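Local structure of acetyltransferase, GNAT family (Streptococcus pneumoniae, 2ATR) at residues L34-Y45 / L56-V67. The protein probably transfers an acetyl group from acetyl-CoA to a substrate not yet identified, as a member of the GNAT family of acetyltransferases. Numbering follows the deposited sequence.
Sequences LEQALSHSLVIY and LIRLVGDGFSSV
R58 and S41 make a polar link between the loop after helix 33-38 and strand 52-61. R58 NH1 donates to S41 OG (3.0 Å), which lies at the edge of the guanidinium, close to its plane; S41 OG donates to A37 O from above the carbonyl plane, while H40 N reaches that oxygen from the opposite face. R58 starts extended (chi1 -173°) and bends at chi3 (77°), which swings the guanidinium to A37 and S41; its NE forms a salt bridge with D71 on the next strand. Backbone bonds pair V43-Y45 with I57-L59 as the antiparallel hairpin within the central sheet of the GNAT fold: L59 N to V43 O (3.1 Å) is nearly straight, Y45 and I57 bond in both directions, and L59 O accepts from L42 N (2.9 Å), one residue before V43, its expected partner. On the R58 and I44 face, A37 CB from the helix sits over the guanidinium, L38 crosses the arginine chain at about a right angle, and I44 runs alongside it. On the other, V43 CG1 meets L59 CG, and helix 83-92 packs on Y45 and I57. L42 CD1 rests on the V60 carbonyl, CD2 against G61 O and G63 CA.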
ATOM      1  N   LEU A  34       3.116   7.231  12.241  1.00 40.05           N
ATOM      2  CA  LEU A  34       1.995   6.650  11.512  1.00 41.36           C
ATOM      3  C   LEU A  34       0.664   7.379  11.761  1.00 41.12           C
ATOM      4  O   LEU A  34      -0.067   7.698  10.808  1.00 39.00           O
ATOM      5  CB  LEU A  34       1.901   5.138  11.778  1.00 42.71           C
ATOM      6  CG  LEU A  34       0.769   4.333  11.158  1.00 44.29           C
ATOM      7  CD1 LEU A  34       0.715   4.520   9.631  1.00 45.97           C
ATOM      8  CD2 LEU A  34       0.980   2.868  11.545  1.00 46.59           C
ATOM      9  N   GLU A  35       0.391   7.706  13.023  1.00 40.95           N
ATOM     10  CA  GLU A  35      -0.772   8.540  13.368  1.00 41.74           C
ATOM     11  C   GLU A  35      -0.801   9.831  12.548  1.00 40.73           C
ATOM     12  O   GLU A  35      -1.788  10.162  11.903  1.00 40.21           O
ATOM     13  CB  GLU A  35      -0.734   8.871  14.863  1.00 42.90           C
ATOM     14  CG  GLU A  35      -2.089   9.055  15.477  1.00 45.61           C
ATOM     15  CD  GLU A  35      -2.021   8.991  17.008  1.00 51.23           C
ATOM     16  OE1 GLU A  35      -1.041   9.540  17.589  1.00 51.62           O
ATOM     17  OE2 GLU A  35      -2.940   8.382  17.611  1.00 50.20           O
ATOM     18  N   GLN A  36       0.326  10.529  12.529  1.00 40.31           N
ATOM     19  CA  GLN A  36       0.491  11.707  11.706  1.00 40.64           C
ATOM     20  C   GLN A  36       0.410  11.399  10.205  1.00 39.15           C
ATOM     21  O   GLN A  36      -0.248  12.125   9.478  1.00 38.74           O
ATOM     22  CB  GLN A  36       1.804  12.434  12.061  1.00 41.90           C
ATOM     23  CG  GLN A  36       1.888  12.953  13.512  1.00 44.86           C
ATOM     24  CD  GLN A  36       0.837  14.005  13.796  1.00 50.42           C
ATOM     25  OE1 GLN A  36      -0.191  13.715  14.402  1.00 54.31           O
ATOM     26  NE2 GLN A  36       1.081  15.237  13.350  1.00 53.15           N
ATOM     27  N   ALA A  37       1.066  10.319   9.750  1.00 37.61           N
ATOM     28  CA  ALA A  37       1.055   9.938   8.315  1.00 37.29           C
ATOM     29  C   ALA A  37      -0.358   9.778   7.730  1.00 36.95           C
ATOM     30  O   ALA A  37      -0.637  10.250   6.621  1.00 35.67           O
ATOM     31  CB  ALA A  37       1.856   8.662   8.080  1.00 36.67           C
ATOM     32  N   LEU A  38      -1.224   9.080   8.475  1.00 35.99           N
ATOM     33  CA  LEU A  38      -2.584   8.772   8.066  1.00 36.47           C
ATOM     34  C   LEU A  38      -3.390  10.003   7.657  1.00 36.54           C
ATOM     35  O   LEU A  38      -4.309   9.891   6.848  1.00 37.09           O
ATOM     36  CB  LEU A  38      -3.316   7.971   9.162  1.00 36.57           C
ATOM     37  CG  LEU A  38      -2.833   6.553   9.425  1.00 35.84           C
ATOM     38  CD1 LEU A  38      -3.463   6.000  10.724  1.00 40.52           C
ATOM     39  CD2 LEU A  38      -3.187   5.649   8.243  1.00 36.58           C
ATOM     40  N   SER A  39      -3.040  11.168   8.194  1.00 36.78           N
ATOM     41  CA  SER A  39      -3.709  12.427   7.837  1.00 38.29           C
ATOM     42  C   SER A  39      -3.130  13.086   6.607  1.00 37.18           C
ATOM     43  O   SER A  39      -3.718  14.038   6.099  1.00 37.61           O
ATOM     44  CB  SER A  39      -3.567  13.463   8.974  1.00 39.19           C
ATOM     45  OG  SER A  39      -4.494  13.169   9.996  1.00 44.81           O
ATOM     46  N   HIS A  40      -1.969  12.619   6.152  1.00 34.95           N
ATOM     47  CA  HIS A  40      -1.201  13.341   5.111  1.00 34.12           C
ATOM     48  C   HIS A  40      -0.950  12.463   3.879  1.00 33.60           C
ATOM     49  O   HIS A  40       0.067  12.603   3.179  1.00 33.20           O
ATOM     50  CB  HIS A  40       0.114  13.869   5.696  1.00 33.68           C
ATOM     51  CG  HIS A  40      -0.078  14.814   6.842  1.00 37.44           C
ATOM     52  ND1 HIS A  40      -0.471  16.125   6.670  1.00 41.58           N
ATOM     53  CD2 HIS A  40       0.010  14.622   8.180  1.00 40.44           C
ATOM     54  CE1 HIS A  40      -0.577  16.711   7.847  1.00 42.41           C
ATOM     55  NE2 HIS A  40      -0.298  15.818   8.783  1.00 40.67           N
ATOM     56  N   SER A  41      -1.864  11.535   3.654  1.00 31.14           N
ATOM     57  CA  SER A  41      -1.758  10.606   2.562  1.00 31.79           C
ATOM     58  C   SER A  41      -2.667  11.108   1.456  1.00 31.69           C
ATOM     59  O   SER A  41      -3.503  11.962   1.695  1.00 31.39           O
ATOM     60  CB  SER A  41      -2.194   9.214   3.002  1.00 29.71           C
ATOM     61  OG  SER A  41      -1.398   8.814   4.114  1.00 30.67           O
ATOM     62  N   LEU A  42      -2.487  10.565   0.261  1.00 31.77           N
ATOM     63  CA  LEU A  42      -3.303  10.925  -0.896  1.00 31.42           C
ATOM     64  C   LEU A  42      -4.656  10.210  -0.794  1.00 31.03           C
ATOM     65  O   LEU A  42      -5.711  10.809  -1.041  1.00 28.28           O
ATOM     66  CB  LEU A  42      -2.605  10.509  -2.195  1.00 30.73           C
ATOM     67  CG  LEU A  42      -1.427  11.337  -2.706  1.00 33.23           C
ATOM     68  CD1 LEU A  42      -0.726  10.523  -3.787  1.00 30.52           C
ATOM     69  CD2 LEU A  42      -1.913  12.702  -3.283  1.00 30.00           C
ATOM     70  N   VAL A  43      -4.604   8.938  -0.433  1.00 29.57           N
ATOM     71  CA  VAL A  43      -5.770   8.081  -0.434  1.00 29.62           C
ATOM     72  C   VAL A  43      -5.555   6.876   0.470  1.00 30.18           C
ATOM     73  O   VAL A  43      -4.448   6.364   0.571  1.00 26.59           O
ATOM     74  CB  VAL A  43      -6.153   7.637  -1.863  1.00 31.25           C
ATOM     75  CG1 VAL A  43      -5.528   6.324  -2.232  1.00 27.03           C
ATOM     76  CG2 VAL A  43      -7.635   7.594  -2.027  1.00 32.61           C
ATOM     77  N   ILE A  44      -6.627   6.439   1.120  1.00 20.00           N
ATOM     78  CA  ILE A  44      -6.664   5.157   1.818  1.00 20.00           C
ATOM     79  C   ILE A  44      -7.921   4.375   1.485  1.00 20.00           C
ATOM     80  O   ILE A  44      -9.006   4.911   1.545  1.00 29.97           O
ATOM     81  CB  ILE A  44      -6.553   5.357   3.333  1.00 20.00           C
ATOM     82  CG1 ILE A  44      -5.234   6.020   3.697  1.00 20.00           C
ATOM     83  CG2 ILE A  44      -6.714   4.046   4.059  1.00 20.00           C
ATOM     84  CD1 ILE A  44      -5.258   6.704   5.012  1.00 20.00           C
ATOM     85  N   TYR A  45      -7.755   3.110   1.135  1.00 27.80           N
ATOM     86  CA  TYR A  45      -8.869   2.173   1.033  1.00 27.86           C
ATOM     87  C   TYR A  45      -8.728   1.066   2.078  1.00 28.63           C
ATOM     88  O   TYR A  45      -7.625   0.634   2.365  1.00 24.52           O
ATOM     89  CB  TYR A  45      -8.942   1.563  -0.374  1.00 28.33           C
ATOM     90  CG  TYR A  45      -9.432   2.508  -1.458  1.00 30.01           C
ATOM     91  CD1 TYR A  45     -10.676   2.349  -2.030  1.00 30.98           C
ATOM     92  CD2 TYR A  45      -8.647   3.550  -1.902  1.00 26.56           C
ATOM     93  CE1 TYR A  45     -11.119   3.196  -2.992  1.00 32.11           C
ATOM     94  CE2 TYR A  45      -9.079   4.401  -2.860  1.00 27.73           C
ATOM     95  CZ  TYR A  45     -10.319   4.226  -3.408  1.00 33.08           C
ATOM     96  OH  TYR A  45     -10.750   5.078  -4.383  1.00 34.76           O
ATOM     97  N   LEU A  56      -5.626  -2.962   4.103  1.00 27.31           N
ATOM     98  CA  LEU A  56      -5.483  -1.531   3.923  1.00 27.38           C
ATOM     99  C   LEU A  56      -4.521  -1.270   2.737  1.00 26.20           C
ATOM    100  O   LEU A  56      -3.594  -2.044   2.510  1.00 24.49           O
ATOM    101  CB  LEU A  56      -4.970  -0.863   5.229  1.00 27.29           C
ATOM    102  CG  LEU A  56      -4.492   0.599   5.284  1.00 30.79           C
ATOM    103  CD1 LEU A  56      -4.665   1.203   6.699  1.00 27.09           C
ATOM    104  CD2 LEU A  56      -2.994   0.696   4.809  1.00 27.19           C
ATOM    105  N   ILE A  57      -4.783  -0.217   1.986  1.00 25.37           N
ATOM    106  CA  ILE A  57      -3.770   0.343   1.037  1.00 25.79           C
ATOM    107  C   ILE A  57      -3.676   1.820   1.333  1.00 26.36           C
ATOM    108  O   ILE A  57      -4.680   2.448   1.660  1.00 26.00           O
ATOM    109  CB  ILE A  57      -4.030   0.026  -0.471  1.00 26.32           C
ATOM    110  CG1 ILE A  57      -2.842   0.533  -1.399  1.00 21.75           C
ATOM    111  CG2 ILE A  57      -5.393   0.636  -0.905  1.00 23.00           C
ATOM    112  CD1 ILE A  57      -2.970  -0.024  -2.873  1.00 23.59           C
ATOM    113  N   ARG A  58      -2.459   2.361   1.304  1.00 25.58           N
ATOM    114  CA  ARG A  58      -2.225   3.753   1.562  1.00 25.89           C
ATOM    115  C   ARG A  58      -1.214   4.298   0.531  1.00 26.63           C
ATOM    116  O   ARG A  58      -0.070   3.820   0.385  1.00 26.26           O
ATOM    117  CB  ARG A  58      -1.674   3.959   2.979  1.00 26.19           C
ATOM    118  CG  ARG A  58      -1.550   5.364   3.414  1.00 28.72           C
ATOM    119  CD  ARG A  58      -1.322   5.464   4.922  1.00 24.73           C
ATOM    120  NE  ARG A  58       0.052   5.146   5.338  1.00 23.68           N
ATOM    121  CZ  ARG A  58       1.092   5.974   5.318  1.00 24.56           C
ATOM    122  NH1 ARG A  58       1.030   7.200   4.776  1.00 22.41           N
ATOM    123  NH2 ARG A  58       2.242   5.554   5.805  1.00 25.81           N
ATOM    124  N   LEU A  59      -1.663   5.301  -0.205  1.00 27.13           N
ATOM    125  CA  LEU A  59      -0.814   5.946  -1.222  1.00 26.52           C
ATOM    126  C   LEU A  59      -0.382   7.294  -0.745  1.00 24.94           C
ATOM    127  O   LEU A  59      -1.135   7.965  -0.057  1.00 26.69           O
ATOM    128  CB  LEU A  59      -1.587   6.100  -2.526  1.00 25.67           C
ATOM    129  CG  LEU A  59      -2.288   4.926  -3.190  1.00 27.06           C
ATOM    130  CD1 LEU A  59      -2.798   5.413  -4.526  1.00 27.70           C
ATOM    131  CD2 LEU A  59      -1.387   3.757  -3.370  1.00 24.86           C
ATOM    132  N   VAL A  60       0.831   7.699  -1.134  1.00 25.89           N
ATOM    133  CA  VAL A  60       1.449   8.971  -0.759  1.00 23.37           C
ATOM    134  C   VAL A  60       2.130   9.617  -1.979  1.00 24.95           C
ATOM    135  O   VAL A  60       2.336   8.951  -3.006  1.00 24.24           O
ATOM    136  CB  VAL A  60       2.517   8.822   0.387  1.00 24.09           C
ATOM    137  CG1 VAL A  60       1.848   8.264   1.685  1.00 23.03           C
ATOM    138  CG2 VAL A  60       3.710   7.979  -0.060  1.00 21.56           C
ATOM    139  N   GLY A  61       2.502  10.887  -1.848  1.00 24.90           N
ATOM    140  CA  GLY A  61       3.174  11.582  -2.964  1.00 26.28           C
ATOM    141  C   GLY A  61       2.437  12.846  -3.291  1.00 26.79           C
ATOM    142  O   GLY A  61       1.590  13.299  -2.515  1.00 27.39           O
ATOM    143  N   ASP A  62       2.763  13.444  -4.434  1.00 28.58           N
ATOM    144  CA  ASP A  62       2.123  14.730  -4.813  1.00 28.39           C
ATOM    145  C   ASP A  62       0.801  14.512  -5.568  1.00 28.49           C
ATOM    146  O   ASP A  62      -0.006  15.443  -5.666  1.00 30.26           O
ATOM    147  CB  ASP A  62       3.111  15.669  -5.542  1.00 26.89           C
ATOM    148  CG  ASP A  62       3.552  15.108  -6.886  1.00 26.54           C
ATOM    149  OD1 ASP A  62       2.748  14.578  -7.639  1.00 26.98           O
ATOM    150  OD2 ASP A  62       4.713  15.148  -7.188  1.00 27.90           O
ATOM    151  N   GLY A  63       0.566  13.304  -6.076  1.00 27.55           N
ATOM    152  CA  GLY A  63      -0.675  12.953  -6.715  1.00 28.51           C
ATOM    153  C   GLY A  63      -0.723  13.341  -8.183  1.00 29.63           C
ATOM    154  O   GLY A  63      -1.729  13.092  -8.858  1.00 31.22           O
ATOM    155  N   PHE A  64       0.359  13.914  -8.692  1.00 28.77           N
ATOM    156  CA  PHE A  64       0.380  14.387 -10.097  1.00 29.96           C
ATOM    157  C   PHE A  64       1.580  13.891 -10.833  1.00 28.49           C
ATOM    158  O   PHE A  64       1.454  13.181 -11.826  1.00 29.84           O
ATOM    159  CB  PHE A  64       0.304  15.944 -10.181  1.00 30.25           C
ATOM    160  CG  PHE A  64      -1.019  16.501  -9.760  1.00 33.70           C
ATOM    161  CD1 PHE A  64      -2.089  16.535 -10.671  1.00 37.49           C
ATOM    162  CD2 PHE A  64      -1.207  16.995  -8.470  1.00 32.73           C
ATOM    163  CE1 PHE A  64      -3.357  17.044 -10.299  1.00 37.56           C
ATOM    164  CE2 PHE A  64      -2.461  17.543  -8.083  1.00 37.97           C
ATOM    165  CZ  PHE A  64      -3.545  17.563  -9.000  1.00 38.04           C
ATOM    166  N   SER A  65       2.765  14.282 -10.386  1.00 28.51           N
ATOM    167  CA  SER A  65       3.998  13.725 -10.974  1.00 29.98           C
ATOM    168  C   SER A  65       4.409  12.391 -10.343  1.00 28.70           C
ATOM    169  O   SER A  65       5.054  11.570 -11.013  1.00 28.39           O
ATOM    170  CB  SER A  65       5.166  14.692 -10.912  1.00 28.99           C
ATOM    171  OG  SER A  65       4.757  15.944 -11.467  1.00 36.65           O
ATOM    172  N   SER A  66       4.051  12.202  -9.063  1.00 28.59           N
ATOM    173  CA  SER A  66       4.524  11.047  -8.289  1.00 28.94           C
ATOM    174  C   SER A  66       3.510  10.575  -7.263  1.00 26.88           C
ATOM    175  O   SER A  66       2.970  11.381  -6.474  1.00 26.00           O
ATOM    176  CB  SER A  66       5.837  11.344  -7.581  1.00 29.61           C
ATOM    177  OG  SER A  66       5.595  12.303  -6.557  1.00 38.27           O
ATOM    178  N   VAL A  67       3.273   9.264  -7.311  1.00 26.45           N
ATOM    179  CA  VAL A  67       2.441   8.513  -6.405  1.00 27.05           C
ATOM    180  C   VAL A  67       3.245   7.255  -5.948  1.00 27.17           C
ATOM    181  O   VAL A  67       3.963   6.632  -6.735  1.00 29.09           O
ATOM    182  CB  VAL A  67       1.111   8.108  -7.064  1.00 26.62           C
ATOM    183  CG1 VAL A  67       0.270   7.153  -6.117  1.00 24.60           C
ATOM    184  CG2 VAL A  67       0.259   9.385  -7.453  1.00 25.97           C
TER
HETATM  185  O   HOH W   1       0.973  12.041   0.526  1.00 23.89           O